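Local coordinates for protein acyl-coenzyme A oxidase acox-1.1 (Caenorhabditis elegans, PDB 5K3H) that catalyses the FAD-dependent desaturation of acyl-CoA chains to (2E)-enoyl-CoA, reducing O2 to H2O2, in the first step of peroxisomal beta-oxidation, at residues R350-Q355 / L615-F620; A23-H28 / I557-A562; A167-G172 / M206-K211; T217-L222 / R262-M267. All coordinates share one frame; numbering follows the deposited sequence.

Contact 1. Residues R350-Q355 / L615-F620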
# COMPACT_ATOMS: atom_id res chain seq x y z
N ARG B 350 -4.53 -1.32 17.86
CA ARG B 350 -5.55 -0.71 17.00
C ARG B 350 -6.62 -1.72 16.59
O ARG B 350 -7.78 -1.33 16.40
CB ARG B 350 -4.93 -0.11 15.73
CG ARG B 350 -4.14 1.14 15.93
CD ARG B 350 -3.57 1.72 14.61
NE ARG B 350 -2.96 3.01 14.91
CZ ARG B 350 -2.38 3.84 14.05
NH1 ARG B 350 -2.30 3.55 12.75
NH2 ARG B 350 -1.87 4.98 14.51
N ALA B 351 -6.25 -2.98 16.34
CA ALA B 351 -7.27 -3.96 15.92
C ALA B 351 -8.31 -4.18 17.02
O ALA B 351 -9.52 -4.12 16.76
CB ALA B 351 -6.63 -5.29 15.52
N TYR B 352 -7.86 -4.38 18.26
CA TYR B 352 -8.77 -4.43 19.41
C TYR B 352 -9.51 -3.11 19.57
O TYR B 352 -10.72 -3.09 19.84
CB TYR B 352 -8.00 -4.77 20.69
CG TYR B 352 -7.75 -6.26 20.90
CD1 TYR B 352 -6.65 -6.89 20.30
CD2 TYR B 352 -8.58 -7.03 21.70
CE1 TYR B 352 -6.41 -8.24 20.49
CE2 TYR B 352 -8.34 -8.36 21.90
CZ TYR B 352 -7.25 -8.98 21.29
OH TYR B 352 -7.00 -10.33 21.47
N ALA B 353 -8.80 -1.99 19.41
CA ALA B 353 -9.45 -0.69 19.56
C ALA B 353 -10.58 -0.52 18.56
O ALA B 353 -11.64 0.01 18.90
CB ALA B 353 -8.43 0.44 19.42
N PHE B 354 -10.37 -0.96 17.31
CA PHE B 354 -11.43 -0.83 16.31
C PHE B 354 -12.59 -1.75 16.62
O PHE B 354 -13.75 -1.36 16.48
CB PHE B 354 -10.88 -1.15 14.92
CG PHE B 354 -9.79 -0.22 14.45
CD1 PHE B 354 -9.61 1.03 15.04
CD2 PHE B 354 -8.91 -0.62 13.45
CE1 PHE B 354 -8.58 1.87 14.61
CE2 PHE B 354 -7.90 0.22 13.03
CZ PHE B 354 -7.74 1.47 13.60
N GLN B 355 -12.31 -2.99 17.05
CA GLN B 355 -13.38 -3.93 17.38
C GLN B 355 -14.24 -3.38 18.51
O GLN B 355 -15.46 -3.51 18.49
CB GLN B 355 -12.76 -5.28 17.76
CG GLN B 355 -13.77 -6.40 18.07
CD GLN B 355 -14.43 -6.99 16.80
OE1 GLN B 355 -14.29 -6.43 15.69
NE2 GLN B 355 -15.12 -8.12 16.95
N LEU B 615 -3.22 -12.35 19.30
CA LEU B 615 -3.68 -12.56 17.94
C LEU B 615 -4.31 -13.93 17.76
O LEU B 615 -5.28 -14.05 17.01
CB LEU B 615 -2.51 -12.38 16.98
CG LEU B 615 -1.97 -10.94 16.96
CD1 LEU B 615 -0.57 -10.94 16.36
CD2 LEU B 615 -2.92 -10.00 16.19
N ASP B 616 -3.79 -14.97 18.44
CA ASP B 616 -4.47 -16.27 18.44
C ASP B 616 -5.90 -16.17 18.95
O ASP B 616 -6.74 -16.99 18.58
CB ASP B 616 -3.75 -17.29 19.32
CG ASP B 616 -2.49 -17.82 18.71
OD1 ASP B 616 -2.36 -17.82 17.46
OD2 ASP B 616 -1.65 -18.32 19.51
N SER B 617 -6.18 -15.22 19.85
CA SER B 617 -7.51 -15.12 20.44
C SER B 617 -8.57 -14.78 19.41
O SER B 617 -9.76 -14.94 19.71
CB SER B 617 -7.51 -14.10 21.57
OG SER B 617 -6.68 -14.53 22.64
N TRP B 618 -8.20 -14.27 18.24
CA TRP B 618 -9.19 -14.07 17.19
C TRP B 618 -9.62 -15.38 16.53
O TRP B 618 -10.61 -15.39 15.79
CB TRP B 618 -8.64 -13.10 16.15
CG TRP B 618 -8.51 -11.76 16.71
CD1 TRP B 618 -7.60 -11.36 17.64
CD2 TRP B 618 -9.30 -10.63 16.38
NE1 TRP B 618 -7.78 -10.03 17.92
CE2 TRP B 618 -8.82 -9.55 17.15
CE3 TRP B 618 -10.35 -10.40 15.50
CZ2 TRP B 618 -9.36 -8.27 17.07
CZ3 TRP B 618 -10.89 -9.12 15.42
CH2 TRP B 618 -10.39 -8.08 16.20
N GLU B 619 -8.84 -16.44 16.75
CA GLU B 619 -9.16 -17.81 16.38
C GLU B 619 -9.55 -17.93 14.90
O GLU B 619 -10.68 -18.27 14.55
CB GLU B 619 -10.22 -18.36 17.33
CG GLU B 619 -9.66 -18.46 18.73
CD GLU B 619 -10.58 -19.14 19.67
OE1 GLU B 619 -11.82 -18.97 19.52
OE2 GLU B 619 -10.08 -19.86 20.55
N PHE B 620 -8.55 -17.65 14.05
CA PHE B 620 -8.65 -17.86 12.61
C PHE B 620 -7.99 -19.19 12.25
O PHE B 620 -6.78 -19.37 12.48
CB PHE B 620 -7.99 -16.74 11.83
CG PHE B 620 -8.51 -15.39 12.15
CD1 PHE B 620 -9.89 -15.13 12.12
CD2 PHE B 620 -7.65 -14.35 12.44
CE1 PHE B 620 -10.38 -13.88 12.41
CE2 PHE B 620 -8.15 -13.10 12.74
CZ PHE B 620 -9.52 -12.88 12.72
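Leu-615 and Asp-616 are still helical, and the CA of Leu-615 comes within 9.5 Å of the CA of Ala-351; the large Trp-618 and Tyr-352 side chains cover most of the distance. A type I turn runs from Asp-616 to Glu-619, closed by Glu-619 N on the Asp-616 carbonyl oxygen at 2.8 Å. Ser-617 faces helix 338-367 and lays its CB 3.8 Å from Tyr-352 OH; its own OG is bonded back to Ser-613 O, while Tyr-352 OH is taken by Leu-614 O. Trp-618 does most of the bridging. With CG anti to the carbonyl carbon (chi1 -68°), the indole slides past Tyr-352 in the opposite sense and turns its edge to the phenol face, an offset edge-to-face pair with planes at 81°. The pyrrole nitrogen leads: Trp-618 NE1 stands 3.4 Å from Tyr-352 CE1. Farther along the indole, Trp-618 CZ2 meets Ala-351 CB at 4.3 Å, and CH2 lies 4.0 Å from Gln-355 CB. Gln-355 bends at chi2 and gives NE2 to Ile-34 O. Glu-619 then leaves the helical region with positive phi (52°), and the chain heads off toward Phe-620. The contact is buried and ties the C-terminal end of helix 590-616 to the middle of helix 338-367 in the all-helical part of the oxidase. Helix 27-35 packs on both Tyr-352 and Ser-617, helix 557-577 covers Tyr-352 as well, and helix 300-319 lies against Leu-615 and Trp-618.

Contact 2. Residues A23-H28 / I557-A562; sequences ATFDTH and ITIKEA
Phe-25 holds CG in the crowded position between its backbone N and carbonyl carbon (chi1 63°), which turns the ring toward helix 557-577, and Ile-559, with CG1 anti to its carbonyl carbon (chi1 -62°) and a bend at chi2 (-61°), brings CD1 round to meet it. Asp-26 is the N-cap of helix 27-35, its OD1 accepting a weak bond from His-28 N and also pairing with Lys-6, and the residues just before it lie across the first turns of helix 557-577. Phe-25 and Ile-559 cross at about a right angle, with Ile-559 CD1 3.8 Å from Phe-25 CD2. One helical turn on from Thr-558, Ala-562 CB sits 3.7 Å from Phe-25 CD1, so the aromatic side chain rests against two residues of the same helix. Helix 590-616 adds Asn-610, Ser-613 and Leu-614 around this ring, and Met-30 packs on it too. Toward the surface the contact turns polar. Thr-558 CB is 3.4 Å from the Thr-24 carbonyl oxygen, and its OG1 is held by Asp-556 OD1. Two waters each join a threonine hydroxyl of one segment to a backbone atom of the other. One donates to Thr-558 O at 2.7 Å and also bonds Thr-24 OG1, itself bound to Asn-610. The other accepts from Asp-26 N at 3.1 Å and reaches Thr-558 OG1 at 2.6 Å.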
# COMPACT_ATOMS: atom_id res chain seq x y z
N ALA B 23 1.75 -16.87 27.52
CA ALA B 23 0.44 -16.24 27.72
C ALA B 23 0.09 -16.18 29.21
O ALA B 23 0.29 -17.14 29.95
CB ALA B 23 -0.66 -16.99 26.96
N THR B 24 -0.46 -15.03 29.63
CA THR B 24 -0.95 -14.82 30.98
C THR B 24 -2.46 -14.88 31.06
O THR B 24 -3.03 -14.52 32.11
CB THR B 24 -0.51 -13.46 31.46
OG1 THR B 24 -1.23 -12.50 30.68
CG2 THR B 24 0.96 -13.26 31.22
N PHE B 25 -3.14 -15.30 29.98
CA PHE B 25 -4.59 -15.32 29.94
C PHE B 25 -5.05 -16.44 29.01
O PHE B 25 -4.30 -16.89 28.13
CB PHE B 25 -5.18 -13.98 29.48
CG PHE B 25 -4.80 -13.59 28.07
CD1 PHE B 25 -3.63 -12.90 27.82
CD2 PHE B 25 -5.62 -13.94 27.00
CE1 PHE B 25 -3.27 -12.57 26.54
CE2 PHE B 25 -5.27 -13.62 25.70
CZ PHE B 25 -4.11 -12.93 25.47
N ASP B 26 -6.31 -16.82 29.21
CA ASP B 26 -6.96 -17.89 28.46
C ASP B 26 -7.51 -17.34 27.14
O ASP B 26 -8.41 -16.50 27.13
CB ASP B 26 -8.08 -18.46 29.35
CG ASP B 26 -8.95 -19.49 28.66
OD1 ASP B 26 -8.68 -19.88 27.50
OD2 ASP B 26 -9.95 -19.91 29.29
N THR B 27 -7.02 -17.86 26.01
CA THR B 27 -7.39 -17.27 24.73
C THR B 27 -8.84 -17.57 24.34
O THR B 27 -9.43 -16.79 23.59
CB THR B 27 -6.43 -17.71 23.61
OG1 THR B 27 -6.46 -19.14 23.44
CG2 THR B 27 -5.00 -17.28 23.90
N HIS B 28 -9.44 -18.66 24.86
CA HIS B 28 -10.88 -18.85 24.69
C HIS B 28 -11.65 -17.70 25.32
O HIS B 28 -12.69 -17.27 24.79
CB HIS B 28 -11.36 -20.17 25.31
CG HIS B 28 -11.06 -21.40 24.51
ND1 HIS B 28 -10.62 -21.36 23.20
CD2 HIS B 28 -11.13 -22.71 24.84
CE1 HIS B 28 -10.44 -22.60 22.76
NE2 HIS B 28 -10.74 -23.43 23.74
N ILE B 557 -9.77 -10.71 35.70
CA ILE B 557 -8.59 -9.89 35.98
C ILE B 557 -7.46 -10.16 34.97
O ILE B 557 -6.79 -9.22 34.54
CB ILE B 557 -8.11 -10.14 37.43
CG1 ILE B 557 -9.06 -9.46 38.41
CG2 ILE B 557 -6.72 -9.59 37.62
CD1 ILE B 557 -8.82 -9.88 39.88
N THR B 558 -7.26 -11.41 34.54
CA THR B 558 -6.16 -11.67 33.61
C THR B 558 -6.43 -11.08 32.23
O THR B 558 -5.51 -10.60 31.56
CB THR B 558 -5.85 -13.18 33.51
OG1 THR B 558 -7.01 -13.94 33.10
CG2 THR B 558 -5.36 -13.70 34.84
N ILE B 559 -7.70 -11.09 31.80
CA ILE B 559 -8.10 -10.45 30.56
C ILE B 559 -7.99 -8.93 30.65
O ILE B 559 -7.54 -8.26 29.71
CB ILE B 559 -9.55 -10.87 30.21
CG1 ILE B 559 -9.62 -12.39 29.99
CG2 ILE B 559 -10.10 -10.04 29.05
CD1 ILE B 559 -8.75 -12.92 28.82
N LYS B 560 -8.42 -8.35 31.77
CA LYS B 560 -8.40 -6.90 31.91
C LYS B 560 -6.97 -6.36 31.96
O LYS B 560 -6.69 -5.27 31.42
CB LYS B 560 -9.19 -6.51 33.16
CG LYS B 560 -9.16 -5.05 33.53
CD LYS B 560 -9.98 -4.87 34.79
CE LYS B 560 -10.07 -3.44 35.25
NZ LYS B 560 -11.50 -3.15 35.56
N GLU B 561 -6.06 -7.10 32.60
CA GLU B 561 -4.66 -6.71 32.62
C GLU B 561 -4.00 -6.85 31.25
O GLU B 561 -3.07 -6.10 30.94
CB GLU B 561 -3.90 -7.56 33.64
CG GLU B 561 -4.29 -7.24 35.07
CD GLU B 561 -3.41 -7.94 36.08
OE1 GLU B 561 -2.77 -8.96 35.71
OE2 GLU B 561 -3.30 -7.40 37.22
N ALA B 562 -4.41 -7.84 30.46
CA ALA B 562 -3.86 -7.97 29.11
C ALA B 562 -4.29 -6.81 28.24
O ALA B 562 -3.48 -6.23 27.52
CB ALA B 562 -4.28 -9.30 28.49
O HOH W 1 -2.79 -10.81 31.79
O HOH W 2 -7.69 -16.12 31.85

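Contact 3. Residues A167-G172 / M206-K211; sequences ATYDIG and MYIKGK
Two backbone bonds on Tyr-207 join the strands, as expected of a parallel ladder in which one residue donates to one neighbour and accepts from the next but one. Tyr-207 N gives to Ala-167 O at 3.0 Å, approaching from above the carbonyl plane, and Tyr-207 O takes Tyr-169 N at 2.8 Å, nearly along its C=O axis. Beside the first, Met-206 CA makes a CA-H...O contact of 3.3 Å with Ala-167 O, so this oxygen is gripped by two groups of the partner strand.

Tyr-169 and Ile-208 run alongside each other off the same face of the sheet. Tyr-169 CB meets Ile-208 CG1 at 3.7 Å, while Ile-208 CG2 comes to the ring's edge, 4.0 Å from Tyr-169 CD2. The ring, with CG anti to the backbone N (chi1 -175°), then leads away to anchor its OH on Ala-274 O and to meet the Phe-176 ring. Met-206 likewise reaches off, extended through chi2 and then bent at the thioether, toward Phe-176 and Leu-265. The two strands run at 28° to each other. Past them, a water donates to Tyr-169 O and accepts from Lys-209 N, and the Ile-171 CD1 methyl lies 3.9 Å from Lys-209 CG. Lys-209 and Gly-210, both with positive phi, form the type I' turn that folds strand 199-208 back into strand 211-221. Direct amide bonds thus join the paired residues, with apolar Ala-167, Met-206 and Ile-208 on one face; past them a single water does the linking between backbone polar atoms.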
# COMPACT_ATOMS: atom_id res chain seq x y z
N ALA B 167 -35.16 8.89 -14.17
CA ALA B 167 -36.36 8.08 -14.18
C ALA B 167 -37.51 9.05 -14.38
O ALA B 167 -37.88 9.77 -13.44
CB ALA B 167 -36.52 7.28 -12.88
N THR B 168 -38.08 9.07 -15.57
CA THR B 168 -39.07 10.07 -15.92
C THR B 168 -40.44 9.41 -15.84
O THR B 168 -40.65 8.32 -16.42
CB THR B 168 -38.84 10.66 -17.32
OG1 THR B 168 -37.51 11.21 -17.41
CG2 THR B 168 -39.83 11.78 -17.60
N TYR B 169 -41.34 10.01 -15.07
CA TYR B 169 -42.66 9.42 -14.89
C TYR B 169 -43.51 9.69 -16.12
O TYR B 169 -43.77 10.85 -16.46
CB TYR B 169 -43.35 9.95 -13.64
CG TYR B 169 -44.64 9.20 -13.45
CD1 TYR B 169 -44.64 7.81 -13.45
CD2 TYR B 169 -45.86 9.85 -13.31
CE1 TYR B 169 -45.79 7.09 -13.29
CE2 TYR B 169 -47.04 9.13 -13.14
CZ TYR B 169 -46.98 7.74 -13.14
OH TYR B 169 -48.11 6.96 -12.99
N ASP B 170 -43.96 8.62 -16.77
CA ASP B 170 -44.82 8.68 -17.94
C ASP B 170 -46.26 8.48 -17.48
O ASP B 170 -46.69 7.35 -17.24
CB ASP B 170 -44.39 7.62 -18.94
CG ASP B 170 -45.16 7.69 -20.25
OD1 ASP B 170 -46.35 8.09 -20.24
OD2 ASP B 170 -44.57 7.32 -21.29
N ILE B 171 -47.01 9.58 -17.36
CA ILE B 171 -48.36 9.55 -16.80
C ILE B 171 -49.32 8.78 -17.70
O ILE B 171 -50.26 8.12 -17.22
CB ILE B 171 -48.87 10.97 -16.51
CG1 ILE B 171 -47.91 11.70 -15.55
CG2 ILE B 171 -50.28 10.94 -15.94
CD1 ILE B 171 -48.24 13.18 -15.33
N GLY B 172 -49.14 8.87 -19.02
CA GLY B 172 -50.03 8.18 -19.92
C GLY B 172 -49.99 6.67 -19.74
O GLY B 172 -51.04 6.02 -19.73
N MET B 206 -35.71 11.50 -10.16
CA MET B 206 -37.10 11.29 -10.56
C MET B 206 -37.74 12.57 -11.08
O MET B 206 -37.88 13.56 -10.34
CB MET B 206 -37.93 10.70 -9.42
CG MET B 206 -39.32 10.27 -9.88
SD MET B 206 -40.21 9.26 -8.69
CE MET B 206 -40.47 10.46 -7.36
N TYR B 207 -38.21 12.53 -12.32
CA TYR B 207 -38.86 13.66 -12.96
C TYR B 207 -40.34 13.36 -13.17
O TYR B 207 -40.69 12.26 -13.62
CB TYR B 207 -38.18 13.97 -14.29
CG TYR B 207 -36.85 14.69 -14.17
CD1 TYR B 207 -35.68 14.00 -13.84
CD2 TYR B 207 -36.74 16.06 -14.43
CE1 TYR B 207 -34.46 14.65 -13.75
CE2 TYR B 207 -35.51 16.72 -14.34
CZ TYR B 207 -34.39 16.01 -14.01
OH TYR B 207 -33.20 16.65 -13.93
N ILE B 208 -41.20 14.30 -12.80
CA ILE B 208 -42.63 14.22 -13.07
C ILE B 208 -43.08 15.56 -13.63
O ILE B 208 -42.92 16.59 -12.99
CB ILE B 208 -43.45 13.86 -11.83
CG1 ILE B 208 -42.86 12.64 -11.12
CG2 ILE B 208 -44.92 13.62 -12.21
CD1 ILE B 208 -43.54 12.37 -9.80
N LYS B 209 -43.68 15.53 -14.82
CA LYS B 209 -44.12 16.76 -15.48
C LYS B 209 -42.97 17.74 -15.61
O LYS B 209 -43.15 18.95 -15.57
CB LYS B 209 -45.28 17.42 -14.71
CG LYS B 209 -46.61 16.65 -14.59
CD LYS B 209 -47.62 17.55 -13.84
CE LYS B 209 -49.02 16.99 -13.72
NZ LYS B 209 -49.18 16.15 -12.50
N GLY B 210 -41.75 17.21 -15.77
CA GLY B 210 -40.57 18.02 -15.98
C GLY B 210 -39.92 18.57 -14.73
O GLY B 210 -38.82 19.15 -14.82
N LYS B 211 -40.48 18.31 -13.55
CA LYS B 211 -39.88 18.75 -12.30
C LYS B 211 -39.03 17.62 -11.74
O LYS B 211 -39.47 16.47 -11.70
CB LYS B 211 -40.95 19.14 -11.27
CG LYS B 211 -40.31 19.47 -9.91
CD LYS B 211 -41.27 19.93 -8.81
CE LYS B 211 -40.54 19.92 -7.45
NZ LYS B 211 -41.25 20.60 -6.35
O HOH W 3 -43.40 13.55 -16.42

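Contact 4. Residues T217-L222 / R262-M267; sequences TFMVPL and RTNLLM
A single bridge, Phe-218 opposite Leu-265 with their CA atoms 4.4 Å apart, binds the edge of strand 211-221 to the loop leaving strand 258-261. Leu-266 N donates to Thr-217 O at 3.0 Å. Met-219 N donates to Asn-264 O at 2.8 Å. Both donors lie in the plane of the carbonyl they meet. Asn-264 adds a side-chain bond: with CG beside its own backbone N (chi1 -79°), the carboxamide swings over to Met-219, and ND2 reaches Met-219 O at 2.7 Å. The oxygen lies close to the amide plane of Asn-264, but the nitrogen stands well above the carbonyl plane of Met-219. Asn-264 thereby grips Met-219 at both its N-H and its C=O, and the same ND2 meets Pro-221 CD tip to tip.

Apolar contacts flank these bonds. The Phe-218 ring crosses Leu-265 obliquely, CE1 3.6 Å from Leu-265 CD1, and also meets the ring of Phe-176, planes at about 60°. Leu-266 crosses Thr-217 at about a right angle, CD1 3.5 Å from Thr-217 OG1, whose hydrogen bond goes to Gln-127 OE1. The other branch, Leu-266 CD2, lies 4.2 Å from Met-219 CB; Met-219 in turn packs on Phe-120 and Leu-124 of helix 114-127. Gln-132 hydrogen-bonds to Thr-263 O, Leu-265 O and Met-267 N. The arrangement belongs to the central beta domain of the acyl-CoA oxidase fold, where it packs against the N-terminal helices; Thr-217 lies next to Tyr-149, a residue of the FAD site shared between the two subunits.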
# COMPACT_ATOMS: atom_id res chain seq x y z
N THR B 217 -35.21 5.42 -5.48
CA THR B 217 -34.74 4.08 -5.81
C THR B 217 -35.84 3.22 -6.43
O THR B 217 -37.02 3.29 -6.05
CB THR B 217 -34.11 3.38 -4.57
OG1 THR B 217 -35.08 3.25 -3.53
CG2 THR B 217 -32.93 4.18 -4.05
N PHE B 218 -35.43 2.39 -7.39
CA PHE B 218 -36.36 1.63 -8.22
C PHE B 218 -35.88 0.20 -8.32
O PHE B 218 -34.68 -0.06 -8.50
CB PHE B 218 -36.49 2.22 -9.64
CG PHE B 218 -36.89 3.68 -9.68
CD1 PHE B 218 -38.22 4.04 -9.82
CD2 PHE B 218 -35.95 4.67 -9.48
CE1 PHE B 218 -38.60 5.36 -9.82
CE2 PHE B 218 -36.33 6.01 -9.50
CZ PHE B 218 -37.65 6.34 -9.66
N MET B 219 -36.82 -0.74 -8.25
CA MET B 219 -36.50 -2.12 -8.57
C MET B 219 -36.44 -2.24 -10.08
O MET B 219 -37.35 -1.80 -10.78
CB MET B 219 -37.55 -3.07 -7.98
CG MET B 219 -37.31 -4.53 -8.31
SD MET B 219 -35.71 -5.14 -7.69
CE MET B 219 -36.11 -5.29 -5.97
N VAL B 220 -35.33 -2.77 -10.60
CA VAL B 220 -35.07 -2.81 -12.04
C VAL B 220 -34.65 -4.21 -12.47
O VAL B 220 -33.63 -4.71 -12.00
CB VAL B 220 -34.01 -1.78 -12.47
CG1 VAL B 220 -33.84 -1.81 -13.99
CG2 VAL B 220 -34.38 -0.39 -12.00
N PRO B 221 -35.43 -4.89 -13.32
CA PRO B 221 -34.92 -6.13 -13.94
C PRO B 221 -33.88 -5.81 -14.98
O PRO B 221 -34.06 -4.90 -15.81
CB PRO B 221 -36.16 -6.77 -14.56
CG PRO B 221 -37.14 -5.68 -14.70
CD PRO B 221 -36.83 -4.62 -13.67
N LEU B 222 -32.80 -6.57 -14.96
CA LEU B 222 -31.65 -6.35 -15.83
C LEU B 222 -31.48 -7.41 -16.90
O LEU B 222 -31.10 -7.09 -18.02
CB LEU B 222 -30.36 -6.31 -15.00
CG LEU B 222 -30.36 -5.39 -13.80
CD1 LEU B 222 -29.07 -5.62 -13.00
CD2 LEU B 222 -30.51 -3.95 -14.27
N ARG B 262 -44.99 1.77 -12.65
CA ARG B 262 -45.00 2.77 -11.60
C ARG B 262 -44.62 2.18 -10.25
O ARG B 262 -43.89 2.80 -9.47
CB ARG B 262 -46.38 3.42 -11.49
CG ARG B 262 -46.39 4.62 -10.55
CD ARG B 262 -47.75 5.17 -10.23
NE ARG B 262 -48.41 4.48 -9.12
CZ ARG B 262 -49.31 3.51 -9.26
NH1 ARG B 262 -49.67 3.11 -10.48
NH2 ARG B 262 -49.86 2.96 -8.19
N THR B 263 -45.11 0.97 -9.95
CA THR B 263 -44.92 0.37 -8.63
C THR B 263 -43.54 -0.24 -8.43
O THR B 263 -43.29 -0.80 -7.35
CB THR B 263 -46.00 -0.69 -8.39
OG1 THR B 263 -46.01 -1.60 -9.49
CG2 THR B 263 -47.38 -0.05 -8.24
N ASN B 264 -42.63 -0.14 -9.41
CA ASN B 264 -41.23 -0.47 -9.18
C ASN B 264 -40.47 0.64 -8.46
O ASN B 264 -39.34 0.40 -8.05
CB ASN B 264 -40.49 -0.81 -10.48
CG ASN B 264 -40.77 -2.22 -10.96
OD1 ASN B 264 -41.89 -2.71 -10.87
ND2 ASN B 264 -39.75 -2.88 -11.48
N LEU B 265 -41.04 1.84 -8.35
CA LEU B 265 -40.55 2.83 -7.41
C LEU B 265 -40.74 2.29 -5.99
O LEU B 265 -41.85 1.93 -5.61
CB LEU B 265 -41.31 4.15 -7.57
CG LEU B 265 -41.14 5.21 -6.46
CD1 LEU B 265 -39.76 5.85 -6.50
CD2 LEU B 265 -42.22 6.28 -6.49
N LEU B 266 -39.64 2.21 -5.23
CA LEU B 266 -39.71 1.71 -3.86
C LEU B 266 -40.42 2.75 -2.99
O LEU B 266 -39.95 3.88 -2.86
CB LEU B 266 -38.30 1.42 -3.33
CG LEU B 266 -37.48 0.39 -4.14
CD1 LEU B 266 -36.22 -0.03 -3.41
CD2 LEU B 266 -38.33 -0.82 -4.53
N MET B 267 -41.56 2.37 -2.40
CA MET B 267 -42.51 3.35 -1.89
C MET B 267 -42.86 3.17 -0.42
O MET B 267 -43.98 3.46 0.00
CB MET B 267 -43.79 3.32 -2.73
CG MET B 267 -43.66 4.04 -4.06
SD MET B 267 -45.22 4.11 -4.97
CE MET B 267 -45.10 2.65 -5.99
O HOH W 4 -37.64 5.85 -3.20

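In the fold
Contacts 1 and 2 belong to the helical body, contacts 3 and 4 to the beta domain, and the centres of contacts 2 and 3 are about 63 Å apart, across the chain's centre. Within each pair they touch: Ser-617 of contact 1 packs on Phe-25 and Thr-27 of contact 2, and Phe-218 of contact 4 meets Ala-167 and Met-206 of contact 3, all three within one sheet, where strands 199-208 and 211-221 are neighbours. Contacts 1 and 4 are buried; 2 and 3 each run out to solvent and enlist water there. The helical pair relies on aromatic and aliphatic side chains, without direct hydrogen bonds between segments, whereas the sheet pair is held chiefly by backbone amides.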